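Rho guanine nucleotide exchange factor 12 (Homo sapiens, PDB 1TXD) acts as a guanine nucleotide exchange factor for the GTPase RhoA, here in its DH/PH fragment, and may regulate RhoA downstream of the G protein alpha subunits GNA12 and GNA13. Local coordinates at residues A[21-24]-A[25-29]; A[103-106]-A[107-111]; A[191-194]-A[195-198]. The protein carries 1 engineered substitution. All coordinates share one frame; numbering follows the deposited sequence.

Contact 1 (A[21-24]-A[25-29]); sequences CEIK and RQEVI
The carboxylate of Glu22 is taken up by two residues of the next helical turn, Arg25 and Gln26, and all three polar ends are engaged. Arg25 approaches side-on and uses two nitrogens, one for each oxygen: its NE donates to OE1 of Glu22 at 3.1 Å in a salt bridge, and its NH2 donates to OE2 of Glu22 at 3.2 Å. The second of these bonds lies in the guanidinium plane and uses the syn lone pair of OE2, whereas OE1 sits somewhat out of that plane, and the two flat groups are turned 33° against each other. OE2 of Glu22 accepts a further bond from NE2 of Gln26, the shortest at 2.8 Å, on its anti side but well tilted from the carboxylate plane. Glu22 can serve both partners because CG lies anti to its backbone N (chi1 178°) and the chain then bends at chi2, which brings the carboxylate round toward the following turn. These i to i+3 and i to i+4 pairs belong to the first turns of the long helix 20-57 of the DH helical bundle. Both donors have further acceptors in the chain leading to helix 102-109: NH2 of Arg25 is hydrogen-bonded to Asp99 O, its stronger partner, and NE2 of Gln26 to Ile98 O. Each of these two nitrogens thus has two acceptors, the carboxylate and a backbone carbonyl. CD1 of Ile29 lies 3.7 Å above the guanidinium plane of Arg25, toward its rim. Along the backbone, Arg25 N donates to Cys21 O at 3.0 Å and Val28 N to Lys24 O, also at 3.0 Å. Elsewhere on the helix CG2 of Ile23 meets OE1 of Glu27 at 3.6 Å, and both side chains touch Gln7 of helix 6-9.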
loop_
_atom_site.group_PDB
_atom_site.type_symbol
_atom_site.label_atom_id
_atom_site.label_comp_id
_atom_site.label_asym_id
_atom_site.label_seq_id
_atom_site.Cartn_x
_atom_site.Cartn_y
_atom_site.Cartn_z
ATOM N N CYS A 21 37.508 -11.358 4.375
ATOM C CA CYS A 21 36.239 -10.953 4.964
ATOM C C CYS A 21 36.067 -9.441 4.951
ATOM O O CYS A 21 34.956 -8.934 4.842
ATOM C CB CYS A 21 36.097 -11.496 6.390
ATOM S SG CYS A 21 37.114 -10.673 7.668
ATOM N N GLU A 22 37.163 -8.713 5.056
ATOM C CA GLU A 22 37.111 -7.254 5.018
ATOM C C GLU A 22 36.843 -6.740 3.604
ATOM O O GLU A 22 36.213 -5.700 3.409
ATOM C CB GLU A 22 38.406 -6.668 5.616
ATOM C CG GLU A 22 38.494 -5.153 5.579
ATOM C CD GLU A 22 37.319 -4.457 6.276
ATOM O OE1 GLU A 22 36.668 -5.070 7.160
ATOM O OE2 GLU A 22 37.053 -3.298 5.928
ATOM N N ILE A 23 37.276 -7.479 2.597
ATOM C CA ILE A 23 36.925 -7.135 1.224
ATOM C C ILE A 23 35.414 -7.325 0.982
ATOM O O ILE A 23 34.801 -6.504 0.314
ATOM C CB ILE A 23 37.795 -7.909 0.222
ATOM C CG1 ILE A 23 39.058 -7.090 -0.069
ATOM C CG2 ILE A 23 37.097 -8.158 -1.065
ATOM C CD1 ILE A 23 40.138 -7.863 -0.636
ATOM N N LYS A 24 34.832 -8.385 1.551
ATOM C CA LYS A 24 33.405 -8.667 1.395
ATOM C C LYS A 24 32.584 -7.588 2.082
ATOM O O LYS A 24 31.597 -7.124 1.515
ATOM C CB LYS A 24 33.033 -10.033 1.971
ATOM C CG LYS A 24 33.215 -11.175 0.997
ATOM C CD LYS A 24 33.881 -12.383 1.640
ATOM C CE LYS A 24 34.541 -13.298 0.608
ATOM N NZ LYS A 24 35.694 -14.007 1.199
ATOM N N ARG A 25 32.995 -7.193 3.289
ATOM C CA ARG A 25 32.376 -6.085 4.015
ATOM C C ARG A 25 32.326 -4.850 3.126
ATOM O O ARG A 25 31.291 -4.163 3.082
ATOM C CB ARG A 25 33.095 -5.758 5.357
ATOM C CG ARG A 25 32.247 -4.902 6.371
ATOM C CD ARG A 25 32.959 -4.537 7.676
ATOM N NE ARG A 25 33.947 -3.509 7.404
ATOM C CZ ARG A 25 33.836 -2.216 7.662
ATOM N NH1 ARG A 25 32.771 -1.703 8.282
ATOM N NH2 ARG A 25 34.844 -1.423 7.309
ATOM N N GLN A 26 33.405 -4.575 2.392
ATOM C CA GLN A 26 33.457 -3.333 1.641
ATOM C C GLN A 26 32.499 -3.426 0.491
ATOM O O GLN A 26 31.857 -2.446 0.141
ATOM C CB GLN A 26 34.834 -3.033 1.086
ATOM C CG GLN A 26 35.896 -2.770 2.160
ATOM C CD GLN A 26 35.655 -1.481 2.886
ATOM O OE1 GLN A 26 35.385 -0.472 2.253
ATOM N NE2 GLN A 26 35.703 -1.522 4.210
ATOM N N GLU A 27 32.444 -4.604 -0.104
ATOM C CA GLU A 27 31.615 -4.830 -1.262
ATOM C C GLU A 27 30.140 -4.636 -0.914
ATOM O O GLU A 27 29.421 -4.046 -1.684
ATOM C CB GLU A 27 31.853 -6.228 -1.843
ATOM C CG GLU A 27 33.010 -6.317 -2.857
ATOM C CD GLU A 27 33.460 -7.760 -3.115
ATOM O OE1 GLU A 27 34.583 -8.001 -3.635
ATOM O OE2 GLU A 27 32.667 -8.673 -2.798
ATOM N N VAL A 28 29.708 -5.142 0.233
ATOM C CA VAL A 28 28.333 -5.010 0.659
ATOM C C VAL A 28 27.988 -3.606 1.186
ATOM O O VAL A 28 26.849 -3.171 1.023
ATOM C CB VAL A 28 27.900 -6.096 1.662
ATOM C CG1 VAL A 28 28.002 -7.467 1.038
ATOM C CG2 VAL A 28 28.683 -6.017 2.953
ATOM N N ILE A 29 28.934 -2.879 1.782
ATOM C CA ILE A 29 28.678 -1.483 2.094
ATOM C C ILE A 29 28.508 -0.720 0.781
ATOM O O ILE A 29 27.723 0.224 0.678
ATOM C CB ILE A 29 29.813 -0.833 2.914
ATOM C CG1 ILE A 29 29.776 -1.315 4.351
ATOM C CG2 ILE A 29 29.659 0.685 2.938
ATOM C CD1 ILE A 29 31.038 -0.984 5.128
#

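Contact 2 (A[103-106]-A[107-111]); sequences EDLL and TWFSG
Trp108 lays its indole against the preceding turn, with the backbone oxygen of Asp104 3.1 Å above the ring plane, toward the rim. CB of Asp104 makes a CH-pi contact over the six-membered ring, 4.0 Å from its centroid, while CD2 of Leu105 meets CE3 of Trp108 at 3.6 Å. The ring is directed back along the helix because its CG stands beside the backbone N and anti to the carbonyl carbon (chi1 -59°). CD2 of Leu105 also approaches CE2 of Phe109, more loosely, at 4.2 Å. On the exposed side, Glu103 O is gripped twice by Thr107, by N at 3.0 Å and by OG1 at 3.2 Å, the two donors coming from opposite faces of the carbonyl plane.

Farther out, the carboxylate of Asp104 forms a salt bridge with Arg92. Leu82, Gln85 and Met86 of helix 72-90 touch the indole, as does Phe33 of helix 20-57, and the ring of Phe109 meets that of Tyr177. Replacing Trp108 with an alanine would probably open a gap facing helices 72-90 and 20-57, leaving CB of Asp104 without its ring and CD2 of Leu105 with the looser Phe109 contact alone among the aromatics of this turn. Short helix 102-109 thus turns Leu105, Trp108 and Phe109 toward helices 20-57, 72-90 and 191-230, as part of the all-helical bundle of the DH (RhoGEF) domain.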
loop_
_atom_site.group_PDB
_atom_site.type_symbol
_atom_site.label_atom_id
_atom_site.label_comp_id
_atom_site.label_asym_id
_atom_site.label_seq_id
_atom_site.Cartn_x
_atom_site.Cartn_y
_atom_site.Cartn_z
ATOM N N GLU A 103 27.288 3.420 13.297
ATOM C CA GLU A 103 26.752 4.620 13.895
ATOM C C GLU A 103 26.026 5.455 12.847
ATOM O O GLU A 103 25.002 6.063 13.137
ATOM C CB GLU A 103 27.869 5.434 14.579
ATOM C CG GLU A 103 27.374 6.364 15.675
ATOM C CD GLU A 103 26.725 5.630 16.847
ATOM O OE1 GLU A 103 27.409 4.783 17.484
ATOM O OE2 GLU A 103 25.539 5.905 17.140
ATOM N N ASP A 104 26.557 5.457 11.629
ATOM C CA ASP A 104 25.915 6.157 10.520
ATOM C C ASP A 104 24.575 5.497 10.190
ATOM O O ASP A 104 23.590 6.156 10.045
ATOM C CB ASP A 104 26.813 6.184 9.293
ATOM C CG ASP A 104 28.166 6.714 9.602
ATOM O OD1 ASP A 104 28.257 7.859 10.090
ATOM O OD2 ASP A 104 29.195 6.034 9.424
ATOM N N LEU A 105 24.566 4.180 10.139
ATOM C CA LEU A 105 23.348 3.428 9.904
ATOM C C LEU A 105 22.304 3.693 10.967
ATOM O O LEU A 105 21.111 3.748 10.673
ATOM C CB LEU A 105 23.661 1.943 9.843
ATOM C CG LEU A 105 24.583 1.507 8.704
ATOM C CD1 LEU A 105 24.828 0.055 8.877
ATOM C CD2 LEU A 105 23.979 1.763 7.351
ATOM N N LEU A 106 22.755 3.895 12.192
ATOM C CA LEU A 106 21.870 4.254 13.278
ATOM C C LEU A 106 21.322 5.686 13.162
ATOM O O LEU A 106 20.179 5.927 13.511
ATOM C CB LEU A 106 22.562 4.036 14.638
ATOM C CG LEU A 106 22.588 2.565 15.072
ATOM C CD1 LEU A 106 23.231 2.386 16.494
ATOM C CD2 LEU A 106 21.193 1.915 15.025
ATOM N N THR A 107 22.129 6.618 12.677
ATOM C CA THR A 107 21.658 7.968 12.336
ATOM C C THR A 107 20.635 7.998 11.176
ATOM O O THR A 107 19.675 8.801 11.197
ATOM C CB THR A 107 22.889 8.856 12.005
ATOM O OG1 THR A 107 23.711 8.958 13.173
ATOM C CG2 THR A 107 22.485 10.293 11.758
ATOM N N TRP A 108 20.840 7.134 10.168
ATOM C CA TRP A 108 20.015 7.101 8.981
ATOM C C TRP A 108 18.667 6.425 9.238
ATOM O O TRP A 108 17.635 6.879 8.724
ATOM C CB TRP A 108 20.739 6.389 7.821
ATOM C CG TRP A 108 22.009 7.024 7.458
ATOM C CD1 TRP A 108 22.363 8.306 7.706
ATOM C CD2 TRP A 108 23.123 6.427 6.773
ATOM N NE1 TRP A 108 23.632 8.547 7.241
ATOM C CE2 TRP A 108 24.116 7.418 6.649
ATOM C CE3 TRP A 108 23.378 5.165 6.241
ATOM C CZ2 TRP A 108 25.354 7.185 6.031
ATOM C CZ3 TRP A 108 24.608 4.929 5.631
ATOM C CH2 TRP A 108 25.579 5.941 5.530
ATOM N N PHE A 109 18.678 5.389 10.076
ATOM C CA PHE A 109 17.564 4.451 10.175
ATOM C C PHE A 109 16.997 4.224 11.565
ATOM O O PHE A 109 16.183 3.304 11.756
ATOM C CB PHE A 109 18.004 3.088 9.581
ATOM C CG PHE A 109 18.393 3.159 8.135
ATOM C CD1 PHE A 109 17.502 3.658 7.190
ATOM C CD2 PHE A 109 19.647 2.714 7.704
ATOM C CE1 PHE A 109 17.853 3.729 5.868
ATOM C CE2 PHE A 109 20.006 2.784 6.396
ATOM C CZ PHE A 109 19.104 3.280 5.453
ATOM N N SER A 110 17.410 5.036 12.538
ATOM C CA SER A 110 16.773 5.065 13.863
ATOM C C SER A 110 16.555 6.505 14.326
ATOM O O SER A 110 17.054 7.460 13.722
ATOM C CB SER A 110 17.631 4.307 14.899
ATOM O OG SER A 110 18.872 4.955 15.049
ATOM N N GLY A 111 15.859 6.670 15.429
ATOM C CA GLY A 111 15.602 8.014 15.920
ATOM C C GLY A 111 14.915 8.874 14.866
ATOM O O GLY A 111 14.030 8.379 14.158
#

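Contact 3 (A[191-194]-A[195-198]); sequences PTER and EKVK
Glu195 N donates to Pro191 O at 2.9 Å, the shortest hydrogen bond between the two segments, and so closes the first turn of helix 191-230. The next such bonds follow the same i to i+4 pattern: Val197 N donates to Glu193 O in the carbonyl plane at 3.2 Å, and Lys198 N to Arg194 O at 3.0 Å, the last bond almost straight with an N-H...O angle of 174°. Side chains then run along this frame. Lys196 lies beside Thr192 and points the same way; its CD passes 3.3 Å from Thr192 O, and its CE comes 3.9 Å from Thr192 CG2. With CG beside its own backbone N (chi1 -75°), Lys196 is turned back along the helix, and NZ reaches across to Glu103 of helix 102-109 in a salt bridge. Glu193 and Lys196 may influence each other electrostatically, although their charged atoms are not in contact. Arg194 and Lys198 likewise run side by side, meeting through aliphatic carbons, CG of Arg194 and CD of Lys198, 4.2 Å apart. Val197 instead sets CG2 against the preceding turn, 3.5 Å from Glu193 O. The carboxylate of Glu193 finds its partners outside: OE1 accepts from the backbone N of both Ile101 and Gly102, just where helix 102-109 begins. The opening turns of helix 191-230 therefore lie against two other helices, with Val197 touching Ile184 and Ala185 of helix 169-186 and Leu105 of helix 102-109.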
loop_
_atom_site.group_PDB
_atom_site.type_symbol
_atom_site.label_atom_id
_atom_site.label_comp_id
_atom_site.label_asym_id
_atom_site.label_seq_id
_atom_site.Cartn_x
_atom_site.Cartn_y
_atom_site.Cartn_z
ATOM N N PRO A 191 32.420 -6.993 17.649
ATOM C CA PRO A 191 31.044 -7.112 18.156
ATOM C C PRO A 191 30.284 -5.801 18.353
ATOM O O PRO A 191 29.075 -5.803 18.162
ATOM C CB PRO A 191 31.230 -7.806 19.516
ATOM C CG PRO A 191 32.564 -8.400 19.458
ATOM C CD PRO A 191 33.401 -7.471 18.642
ATOM N N THR A 192 30.967 -4.733 18.755
ATOM C CA THR A 192 30.310 -3.460 19.067
ATOM C C THR A 192 29.803 -2.816 17.778
ATOM O O THR A 192 28.722 -2.207 17.744
ATOM C CB THR A 192 31.302 -2.538 19.850
ATOM O OG1 THR A 192 31.660 -3.160 21.091
ATOM C CG2 THR A 192 30.652 -1.244 20.298
ATOM N N GLU A 193 30.579 -2.987 16.710
ATOM C CA GLU A 193 30.216 -2.474 15.400
ATOM C C GLU A 193 29.086 -3.296 14.799
ATOM O O GLU A 193 28.117 -2.719 14.275
ATOM C CB GLU A 193 31.422 -2.451 14.466
ATOM C CG GLU A 193 31.106 -2.268 12.992
ATOM C CD GLU A 193 30.726 -0.849 12.631
ATOM O OE1 GLU A 193 30.594 -0.593 11.420
ATOM O OE2 GLU A 193 30.575 0.001 13.543
ATOM N N ARG A 194 29.203 -4.619 14.892
ATOM C CA ARG A 194 28.187 -5.529 14.380
ATOM C C ARG A 194 26.851 -5.356 15.081
ATOM O O ARG A 194 25.810 -5.386 14.427
ATOM C CB ARG A 194 28.615 -6.991 14.477
ATOM C CG ARG A 194 27.537 -8.021 14.059
ATOM C CD ARG A 194 27.637 -9.375 14.772
ATOM N NE ARG A 194 28.567 -10.259 14.080
ATOM C CZ ARG A 194 29.696 -10.780 14.601
ATOM N NH1 ARG A 194 30.085 -10.537 15.863
ATOM N NH2 ARG A 194 30.452 -11.576 13.845
ATOM N N GLU A 195 26.870 -5.177 16.397
ATOM C CA GLU A 195 25.617 -4.976 17.131
ATOM C C GLU A 195 24.812 -3.761 16.641
ATOM O O GLU A 195 23.605 -3.790 16.650
ATOM C CB GLU A 195 25.855 -4.854 18.638
ATOM C CG GLU A 195 24.852 -5.619 19.508
ATOM C CD GLU A 195 24.306 -6.893 18.854
ATOM O OE1 GLU A 195 25.053 -7.881 18.698
ATOM O OE2 GLU A 195 23.116 -6.897 18.473
ATOM N N LYS A 196 25.518 -2.709 16.256
ATOM C CA LYS A 196 24.924 -1.491 15.772
ATOM C C LYS A 196 24.300 -1.715 14.400
ATOM O O LYS A 196 23.184 -1.221 14.114
ATOM C CB LYS A 196 25.982 -0.403 15.655
ATOM C CG LYS A 196 26.399 0.177 16.983
ATOM C CD LYS A 196 27.746 0.874 16.864
ATOM C CE LYS A 196 28.325 1.189 18.247
ATOM N NZ LYS A 196 28.930 2.546 18.278
ATOM N N VAL A 197 25.030 -2.434 13.550
ATOM C CA VAL A 197 24.569 -2.723 12.203
ATOM C C VAL A 197 23.275 -3.498 12.311
ATOM O O VAL A 197 22.273 -3.093 11.697
ATOM C CB VAL A 197 25.607 -3.491 11.354
ATOM C CG1 VAL A 197 25.006 -3.954 10.034
ATOM C CG2 VAL A 197 26.823 -2.603 11.048
ATOM N N LYS A 198 23.269 -4.565 13.116
ATOM C CA LYS A 198 22.062 -5.390 13.281
ATOM C C LYS A 198 20.900 -4.635 13.926
ATOM O O LYS A 198 19.742 -4.950 13.645
ATOM C CB LYS A 198 22.343 -6.652 14.087
ATOM C CG LYS A 198 23.128 -7.684 13.311
ATOM C CD LYS A 198 23.477 -8.909 14.164
ATOM C CE LYS A 198 22.337 -9.939 14.207
ATOM N NZ LYS A 198 22.816 -11.219 14.850
#

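In the fold
All three contacts lie on one side of the chain's centre, in the DH domain, and follow one another along the sequence on helices 20-57, 102-109 and 191-230. Contacts 2 and 3 are the nearest neighbours, with centres about 12 Å apart, joined by the packing of Leu105 on Val197 besides the Glu103-Lys196 bridge. Contacts 1 and 3 stand about 15 Å apart between centres and touch through the weak, long ion pair of Arg25 with Glu193. Contacts 1 and 2, about 20 Å apart, do not touch. Local order within each helix thus accompanies contacts between sequence-distant helices in one bundle, the domain that carries exchange activity in RhoGEF proteins; the PH-domain sheet comes later in the chain.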